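Local coordinates for protein beta-glucuronidase (uncultured Clostridium sp., PDB 6U7J) that hydrolyses beta-D-glucuronides as a family 2 glycosyl hydrolase and probably, like other gut microbial beta-glucuronidases, reactivates estrogens by removing their glucuronic acid, at residues E171-G183 with F556-N568. Residues are numbered along the deposited sequence; the frame is centred on the assembly and turned at random.
Sequences EQKFDFDFFNYSG and FMTAFGLKRVDGN
D177 and R564 form a salt bridge between the sugar-binding domain and the TIM-barrel domain of this family 2 glycosyl hydrolase, where 171-183 meets the loop 556-568 that follows barrel strand 545-551. OD2 of D177 receives NE of R564 at 2.8 Å on its syn lone pair, and OD2 lies in the guanidinium plane of R564. The carboxylate and guanidinium planes are turned 55° apart, and the second bond, NH2 of R564 to OD1 of D177, is bent to 117° and weak. OD1 also takes ND2 of N568 at 2.9 Å, met nearly along its C-O axis; that amide nitrogen sits over the centre of the guanidinium face. Three donors thus restrain the carboxylate, which would probably stay ionised.

Beside this polar cluster the backbones form a single beta bridge, F178 with T558. Its evidence is one sound bond, F179 N to M557 O at 3.2 Å, and a weak one, A559 N to D177 O at 3.3 Å. Packing is close here: CG of F179 lies anti to the backbone N (chi1 -168°), which brings the ring edge against T558 O, CD2 to O 3.5 Å. M557, bent at chi2 and chi3, crosses Y181 at about a right angle and reaches F179 with its methyl; the hydroxyl of Y181 is itself bonded to D63 and R575.

Toward the other end the contact thins, among the partly exposed F174, A559 and F560. CE2 of F174 comes obliquely to CB of A559, 4.0 Å away. F560 packs on V521 of the second subunit, and across the contact it meets F179 obliquely, closest at CZ of F560 to CE2 of F179, 4.3 Å.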
ATOM      1  N   GLU B 171      27.363  18.285 -11.692  1.00 44.91           N
ATOM      2  CA  GLU B 171      25.988  17.815 -11.693  1.00 48.89           C
ATOM      3  C   GLU B 171      25.569  17.450 -13.110  1.00 40.34           C
ATOM      4  O   GLU B 171      25.674  18.274 -14.024  1.00 40.30           O
ATOM      5  CB  GLU B 171      25.047  18.875 -11.119  1.00 45.33           C
ATOM      6  CG  GLU B 171      25.052  18.939  -9.612  1.00 53.87           C
ATOM      7  CD  GLU B 171      23.831  19.659  -9.066  1.00 64.75           C
ATOM      8  OE1 GLU B 171      23.110  20.300  -9.866  1.00 62.92           O
ATOM      9  OE2 GLU B 171      23.589  19.578  -7.839  1.00 71.84           O
ATOM     10  N   GLN B 172      25.073  16.227 -13.277  1.00 36.79           N
ATOM     11  CA  GLN B 172      24.564  15.772 -14.564  1.00 36.12           C
ATOM     12  C   GLN B 172      23.169  16.341 -14.789  1.00 37.55           C
ATOM     13  O   GLN B 172      22.276  16.150 -13.954  1.00 37.52           O
ATOM     14  CB  GLN B 172      24.530  14.247 -14.609  1.00 33.57           C
ATOM     15  CG  GLN B 172      23.929  13.688 -15.870  1.00 28.33           C
ATOM     16  CD  GLN B 172      24.839  13.873 -17.075  1.00 37.39           C
ATOM     17  OE1 GLN B 172      25.872  13.199 -17.208  1.00 30.40           O
ATOM     18  NE2 GLN B 172      24.456  14.789 -17.965  1.00 32.35           N
ATOM     19  N   LYS B 173      22.975  17.034 -15.909  1.00 36.91           N
ATOM     20  CA  LYS B 173      21.660  17.502 -16.321  1.00 40.54           C
ATOM     21  C   LYS B 173      21.197  16.741 -17.559  1.00 36.58           C
ATOM     22  O   LYS B 173      22.008  16.357 -18.403  1.00 33.78           O
ATOM     23  CB  LYS B 173      21.676  19.011 -16.602  1.00 39.53           C
ATOM     24  CG  LYS B 173      22.052  19.864 -15.387  1.00 43.92           C
ATOM     25  CD  LYS B 173      20.845  20.174 -14.536  1.00 44.99           C
ATOM     26  CE  LYS B 173      21.190  20.116 -13.066  1.00 57.86           C
ATOM     27  NZ  LYS B 173      21.538  21.455 -12.491  1.00 61.61           N
ATOM     28  N   PHE B 174      19.886  16.500 -17.649  1.00 32.12           N
ATOM     29  CA  PHE B 174      19.269  15.944 -18.847  1.00 33.59           C
ATOM     30  C   PHE B 174      17.763  16.138 -18.737  1.00 40.66           C
ATOM     31  O   PHE B 174      17.233  16.428 -17.662  1.00 37.89           O
ATOM     32  CB  PHE B 174      19.622  14.460 -19.074  1.00 38.29           C
ATOM     33  CG  PHE B 174      19.454  13.575 -17.857  1.00 37.01           C
ATOM     34  CD1 PHE B 174      20.561  13.166 -17.123  1.00 35.34           C
ATOM     35  CD2 PHE B 174      18.196  13.125 -17.469  1.00 37.78           C
ATOM     36  CE1 PHE B 174      20.420  12.358 -16.006  1.00 34.55           C
ATOM     37  CE2 PHE B 174      18.042  12.310 -16.357  1.00 32.18           C
ATOM     38  CZ  PHE B 174      19.151  11.926 -15.617  1.00 32.43           C
ATOM     39  N   ASP B 175      17.078  15.973 -19.872  1.00 37.60           N
ATOM     40  CA  ASP B 175      15.638  16.186 -19.973  1.00 42.90           C
ATOM     41  C   ASP B 175      14.891  14.944 -20.447  1.00 42.31           C
ATOM     42  O   ASP B 175      13.810  15.049 -21.023  1.00 52.44           O
ATOM     43  CB  ASP B 175      15.335  17.366 -20.891  1.00 47.40           C
ATOM     44  CG  ASP B 175      15.744  18.689 -20.278  1.00 55.32           C
ATOM     45  OD1 ASP B 175      16.856  19.162 -20.590  1.00 57.46           O
ATOM     46  OD2 ASP B 175      14.967  19.244 -19.466  1.00 61.46           O
ATOM     47  N   PHE B 176      15.445  13.763 -20.231  1.00 38.32           N
ATOM     48  CA  PHE B 176      14.662  12.550 -20.389  1.00 33.18           C
ATOM     49  C   PHE B 176      14.214  12.044 -19.016  1.00 35.20           C
ATOM     50  O   PHE B 176      14.796  12.369 -17.978  1.00 33.73           O
ATOM     51  CB  PHE B 176      15.445  11.468 -21.146  1.00 32.89           C
ATOM     52  CG  PHE B 176      16.800  11.146 -20.554  1.00 35.69           C
ATOM     53  CD1 PHE B 176      16.922  10.259 -19.496  1.00 29.05           C
ATOM     54  CD2 PHE B 176      17.956  11.711 -21.083  1.00 35.65           C
ATOM     55  CE1 PHE B 176      18.168   9.965 -18.954  1.00 36.18           C
ATOM     56  CE2 PHE B 176      19.210  11.413 -20.547  1.00 33.12           C
ATOM     57  CZ  PHE B 176      19.319  10.542 -19.493  1.00 33.12           C
ATOM     58  N   ASP B 177      13.140  11.258 -19.036  1.00 35.96           N
ATOM     59  CA  ASP B 177      12.521  10.755 -17.812  1.00 37.30           C
ATOM     60  C   ASP B 177      13.475   9.854 -17.036  1.00 36.66           C
ATOM     61  O   ASP B 177      13.893  10.166 -15.907  1.00 36.42           O
ATOM     62  CB  ASP B 177      11.251   9.977 -18.183  1.00 32.64           C
ATOM     63  CG  ASP B 177      10.120  10.204 -17.192  1.00 46.59           C
ATOM     64  OD1 ASP B 177       9.013   9.637 -17.378  1.00 43.16           O
ATOM     65  OD2 ASP B 177      10.357  10.944 -16.205  1.00 44.53           O
ATOM     66  N   PHE B 178      13.883   8.761 -17.675  1.00 33.81           N
ATOM     67  CA  PHE B 178      14.309   7.550 -17.000  1.00 28.16           C
ATOM     68  C   PHE B 178      15.645   7.747 -16.299  1.00 29.53           C
ATOM     69  O   PHE B 178      16.462   8.585 -16.695  1.00 29.88           O
ATOM     70  CB  PHE B 178      14.381   6.397 -18.009  1.00 25.25           C
ATOM     71  CG  PHE B 178      15.199   6.704 -19.261  1.00 34.92           C
ATOM     72  CD1 PHE B 178      14.622   7.360 -20.354  1.00 32.51           C
ATOM     73  CD2 PHE B 178      16.537   6.289 -19.360  1.00 31.99           C
ATOM     74  CE1 PHE B 178      15.359   7.616 -21.507  1.00 32.67           C
ATOM     75  CE2 PHE B 178      17.290   6.536 -20.511  1.00 28.75           C
ATOM     76  CZ  PHE B 178      16.705   7.197 -21.592  1.00 34.04           C
ATOM     77  N   PHE B 179      15.849   6.967 -15.232  1.00 25.57           N
ATOM     78  CA  PHE B 179      17.048   7.086 -14.410  1.00 26.46           C
ATOM     79  C   PHE B 179      18.302   6.763 -15.228  1.00 27.13           C
ATOM     80  O   PHE B 179      18.325   5.813 -16.014  1.00 24.81           O
ATOM     81  CB  PHE B 179      16.938   6.150 -13.199  1.00 26.87           C
ATOM     82  CG  PHE B 179      17.979   6.395 -12.150  1.00 26.06           C
ATOM     83  CD1 PHE B 179      19.197   5.714 -12.187  1.00 26.71           C
ATOM     84  CD2 PHE B 179      17.763   7.319 -11.153  1.00 27.98           C
ATOM     85  CE1 PHE B 179      20.175   5.947 -11.236  1.00 25.15           C
ATOM     86  CE2 PHE B 179      18.748   7.565 -10.178  1.00 30.92           C
ATOM     87  CZ  PHE B 179      19.957   6.881 -10.229  1.00 26.31           C
ATOM     88  N   ASN B 180      19.359   7.560 -15.044  1.00 29.46           N
ATOM     89  CA  ASN B 180      20.589   7.374 -15.824  1.00 28.00           C
ATOM     90  C   ASN B 180      21.443   6.251 -15.229  1.00 26.77           C
ATOM     91  O   ASN B 180      22.559   6.465 -14.752  1.00 29.84           O
ATOM     92  CB  ASN B 180      21.373   8.679 -15.921  1.00 30.59           C
ATOM     93  CG  ASN B 180      22.449   8.643 -17.024  1.00 31.20           C
ATOM     94  OD1 ASN B 180      22.267   8.001 -18.067  1.00 33.02           O
ATOM     95  ND2 ASN B 180      23.565   9.324 -16.789  1.00 29.47           N
ATOM     96  N   TYR B 181      20.883   5.033 -15.263  1.00 24.23           N
ATOM     97  CA  TYR B 181      21.583   3.846 -14.779  1.00 26.31           C
ATOM     98  C   TYR B 181      22.866   3.622 -15.566  1.00 28.74           C
ATOM     99  O   TYR B 181      22.914   3.833 -16.782  1.00 27.67           O
ATOM    100  CB  TYR B 181      20.722   2.596 -14.929  1.00 25.28           C
ATOM    101  CG  TYR B 181      19.628   2.402 -13.895  1.00 26.33           C
ATOM    102  CD1 TYR B 181      19.935   2.124 -12.565  1.00 23.56           C
ATOM    103  CD2 TYR B 181      18.290   2.460 -14.265  1.00 25.04           C
ATOM    104  CE1 TYR B 181      18.954   1.938 -11.637  1.00 25.27           C
ATOM    105  CE2 TYR B 181      17.273   2.272 -13.325  1.00 26.84           C
ATOM    106  CZ  TYR B 181      17.621   2.011 -12.018  1.00 24.73           C
ATOM    107  OH  TYR B 181      16.642   1.809 -11.094  1.00 27.53           O
ATOM    108  N   SER B 182      23.887   3.125 -14.879  1.00 25.25           N
ATOM    109  CA  SER B 182      25.181   2.887 -15.486  1.00 28.64           C
ATOM    110  C   SER B 182      25.698   1.530 -15.038  1.00 30.27           C
ATOM    111  O   SER B 182      25.326   1.024 -13.976  1.00 27.97           O
ATOM    112  CB  SER B 182      26.164   3.999 -15.109  1.00 30.06           C
ATOM    113  OG  SER B 182      27.404   3.837 -15.767  1.00 30.61           O
ATOM    114  N   GLY B 183      26.551   0.943 -15.865  1.00 31.05           N
ATOM    115  CA  GLY B 183      27.195  -0.318 -15.557  1.00 28.10           C
ATOM    116  C   GLY B 183      27.364  -1.147 -16.815  1.00 29.08           C
ATOM    117  O   GLY B 183      27.310  -0.628 -17.922  1.00 30.15           O
ATOM    118  N   PHE B 556       8.574   2.088 -13.829  1.00 26.43           N
ATOM    119  CA  PHE B 556      10.030   2.063 -14.007  1.00 27.26           C
ATOM    120  C   PHE B 556      10.659   3.247 -13.287  1.00 27.67           C
ATOM    121  O   PHE B 556       9.983   4.212 -12.924  1.00 26.87           O
ATOM    122  CB  PHE B 556      10.424   2.092 -15.491  1.00 28.80           C
ATOM    123  CG  PHE B 556       9.983   3.332 -16.208  1.00 29.96           C
ATOM    124  CD1 PHE B 556      10.827   4.447 -16.283  1.00 23.10           C
ATOM    125  CD2 PHE B 556       8.733   3.376 -16.845  1.00 25.90           C
ATOM    126  CE1 PHE B 556      10.417   5.600 -16.947  1.00 29.84           C
ATOM    127  CE2 PHE B 556       8.320   4.528 -17.521  1.00 29.47           C
ATOM    128  CZ  PHE B 556       9.155   5.640 -17.578  1.00 27.73           C
ATOM    129  N   MET B 557      11.975   3.186 -13.102  1.00 28.10           N
ATOM    130  CA  MET B 557      12.653   4.190 -12.293  1.00 27.67           C
ATOM    131  C   MET B 557      12.983   5.417 -13.123  1.00 26.48           C
ATOM    132  O   MET B 557      13.255   5.321 -14.322  1.00 30.10           O
ATOM    133  CB  MET B 557      13.943   3.640 -11.675  1.00 27.36           C
ATOM    134  CG  MET B 557      13.822   3.333 -10.184  1.00 32.23           C
ATOM    135  SD  MET B 557      13.377   4.734  -9.119  1.00 34.82           S
ATOM    136  CE  MET B 557      14.899   5.662  -9.083  1.00 30.69           C
ATOM    137  N   THR B 558      12.965   6.574 -12.467  1.00 26.81           N
ATOM    138  CA  THR B 558      13.292   7.855 -13.082  1.00 26.34           C
ATOM    139  C   THR B 558      14.268   8.610 -12.191  1.00 27.68           C
ATOM    140  O   THR B 558      14.409   8.320 -10.998  1.00 29.81           O
ATOM    141  CB  THR B 558      12.063   8.753 -13.278  1.00 30.12           C
ATOM    142  OG1 THR B 558      11.600   9.191 -11.992  1.00 34.46           O
ATOM    143  CG2 THR B 558      10.936   8.036 -14.003  1.00 29.48           C
ATOM    144  N   ALA B 559      14.925   9.607 -12.773  1.00 28.94           N
ATOM    145  CA  ALA B 559      15.610  10.595 -11.957  1.00 33.13           C
ATOM    146  C   ALA B 559      14.625  11.199 -10.956  1.00 30.57           C
ATOM    147  O   ALA B 559      13.416  11.268 -11.210  1.00 29.25           O
ATOM    148  CB  ALA B 559      16.236  11.676 -12.843  1.00 28.75           C
ATOM    149  N   PHE B 560      15.135  11.596  -9.791  1.00 30.92           N
ATOM    150  CA  PHE B 560      14.260  12.083  -8.728  1.00 30.84           C
ATOM    151  C   PHE B 560      13.606  13.399  -9.120  1.00 30.76           C
ATOM    152  O   PHE B 560      14.250  14.270  -9.708  1.00 33.63           O
ATOM    153  CB  PHE B 560      15.041  12.273  -7.424  1.00 30.44           C
ATOM    154  CG  PHE B 560      15.821  11.081  -7.029  1.00 30.00           C
ATOM    155  CD1 PHE B 560      15.185   9.863  -6.831  1.00 32.17           C
ATOM    156  CD2 PHE B 560      17.190  11.159  -6.870  1.00 30.74           C
ATOM    157  CE1 PHE B 560      15.913   8.739  -6.486  1.00 31.21           C
ATOM    158  CE2 PHE B 560      17.923  10.043  -6.521  1.00 32.16           C
ATOM    159  CZ  PHE B 560      17.286   8.831  -6.331  1.00 31.03           C
ATOM    160  N   GLY B 561      12.324  13.543  -8.767  1.00 31.29           N
ATOM    161  CA  GLY B 561      11.571  14.763  -9.022  1.00 28.12           C
ATOM    162  C   GLY B 561      10.201  14.691  -8.379  1.00 28.27           C
ATOM    163  O   GLY B 561       9.665  13.606  -8.127  1.00 28.29           O
ATOM    164  N   LEU B 562       9.622  15.869  -8.138  1.00 24.62           N
ATOM    165  CA  LEU B 562       8.413  15.956  -7.316  1.00 29.21           C
ATOM    166  C   LEU B 562       7.161  15.398  -7.998  1.00 32.58           C
ATOM    167  O   LEU B 562       6.101  15.317  -7.354  1.00 32.58           O
ATOM    168  CB  LEU B 562       8.185  17.410  -6.911  1.00 27.39           C
ATOM    169  CG  LEU B 562       9.301  18.041  -6.060  1.00 32.02           C
ATOM    170  CD1 LEU B 562       8.794  19.249  -5.281  1.00 33.94           C
ATOM    171  CD2 LEU B 562       9.900  17.052  -5.101  1.00 31.04           C
ATOM    172  N   LYS B 563       7.239  15.041  -9.275  1.00 29.19           N
ATOM    173  CA  LYS B 563       6.123  14.419  -9.966  1.00 29.09           C
ATOM    174  C   LYS B 563       6.300  12.922 -10.129  1.00 29.08           C
ATOM    175  O   LYS B 563       5.459  12.280 -10.768  1.00 25.36           O
ATOM    176  CB  LYS B 563       5.927  15.053 -11.337  1.00 29.45           C
ATOM    177  CG  LYS B 563       5.443  16.489 -11.278  1.00 32.22           C
ATOM    178  CD  LYS B 563       5.217  17.034 -12.681  1.00 36.88           C
ATOM    179  CE  LYS B 563       5.289  18.557 -12.713  1.00 50.11           C
ATOM    180  NZ  LYS B 563       6.074  19.026 -13.905  1.00 56.93           N
ATOM    181  N   ARG B 564       7.358  12.354  -9.551  1.00 26.20           N
ATOM    182  CA  ARG B 564       7.768  10.969  -9.793  1.00 28.04           C
ATOM    183  C   ARG B 564       7.780  10.222  -8.456  1.00 30.86           C
ATOM    184  O   ARG B 564       8.766  10.291  -7.715  1.00 31.93           O
ATOM    185  CB  ARG B 564       9.136  10.953 -10.477  1.00 30.99           C
ATOM    186  CG  ARG B 564       9.150  11.560 -11.922  1.00 31.85           C
ATOM    187  CD  ARG B 564       8.245  10.738 -12.874  1.00 41.66           C
ATOM    188  NE  ARG B 564       8.347  11.066 -14.311  1.00 46.80           N
ATOM    189  CZ  ARG B 564       7.312  11.454 -15.063  1.00 44.56           C
ATOM    190  NH1 ARG B 564       6.104  11.587 -14.515  1.00 44.71           N
ATOM    191  NH2 ARG B 564       7.480  11.715 -16.353  1.00 42.39           N
ATOM    192  N   VAL B 565       6.685   9.527  -8.131  1.00 27.97           N
ATOM    193  CA  VAL B 565       6.548   8.820  -6.849  1.00 29.73           C
ATOM    194  C   VAL B 565       7.382   7.540  -6.920  1.00 27.15           C
ATOM    195  O   VAL B 565       6.914   6.514  -7.405  1.00 28.82           O
ATOM    196  CB  VAL B 565       5.081   8.517  -6.512  1.00 31.75           C
ATOM    197  CG1 VAL B 565       4.961   7.969  -5.097  1.00 28.56           C
ATOM    198  CG2 VAL B 565       4.216   9.768  -6.629  1.00 29.00           C
ATOM    199  N   ASP B 566       8.614   7.585  -6.420  1.00 28.39           N
ATOM    200  CA  ASP B 566       9.569   6.484  -6.608  1.00 28.20           C
ATOM    201  C   ASP B 566       9.581   6.011  -8.069  1.00 29.78           C
ATOM    202  O   ASP B 566       9.555   4.812  -8.367  1.00 27.87           O
ATOM    203  CB  ASP B 566       9.280   5.317  -5.657  1.00 29.70           C
ATOM    204  CG  ASP B 566      10.443   4.306  -5.587  1.00 35.14           C
ATOM    205  OD1 ASP B 566      11.601   4.678  -5.909  1.00 35.52           O
ATOM    206  OD2 ASP B 566      10.203   3.133  -5.221  1.00 36.47           O
ATOM    207  N   GLY B 567       9.619   6.973  -8.986  1.00 27.06           N
ATOM    208  CA  GLY B 567       9.733   6.691 -10.401  1.00 28.85           C
ATOM    209  C   GLY B 567       8.458   6.995 -11.166  1.00 30.13           C
ATOM    210  O   GLY B 567       7.576   7.735 -10.717  1.00 29.41           O
ATOM    211  N   ASN B 568       8.365   6.407 -12.353  1.00 28.85           N
ATOM    212  CA  ASN B 568       7.213   6.616 -13.219  1.00 29.64           C
ATOM    213  C   ASN B 568       6.181   5.534 -12.932  1.00 29.76           C
ATOM    214  O   ASN B 568       6.492   4.335 -13.011  1.00 33.51           O
ATOM    215  CB  ASN B 568       7.634   6.599 -14.688  1.00 32.13           C
ATOM    216  CG  ASN B 568       6.506   6.995 -15.619  1.00 33.81           C
ATOM    217  OD1 ASN B 568       5.412   6.432 -15.559  1.00 37.72           O
ATOM    218  ND2 ASN B 568       6.762   7.975 -16.482  1.00 32.32           N
TER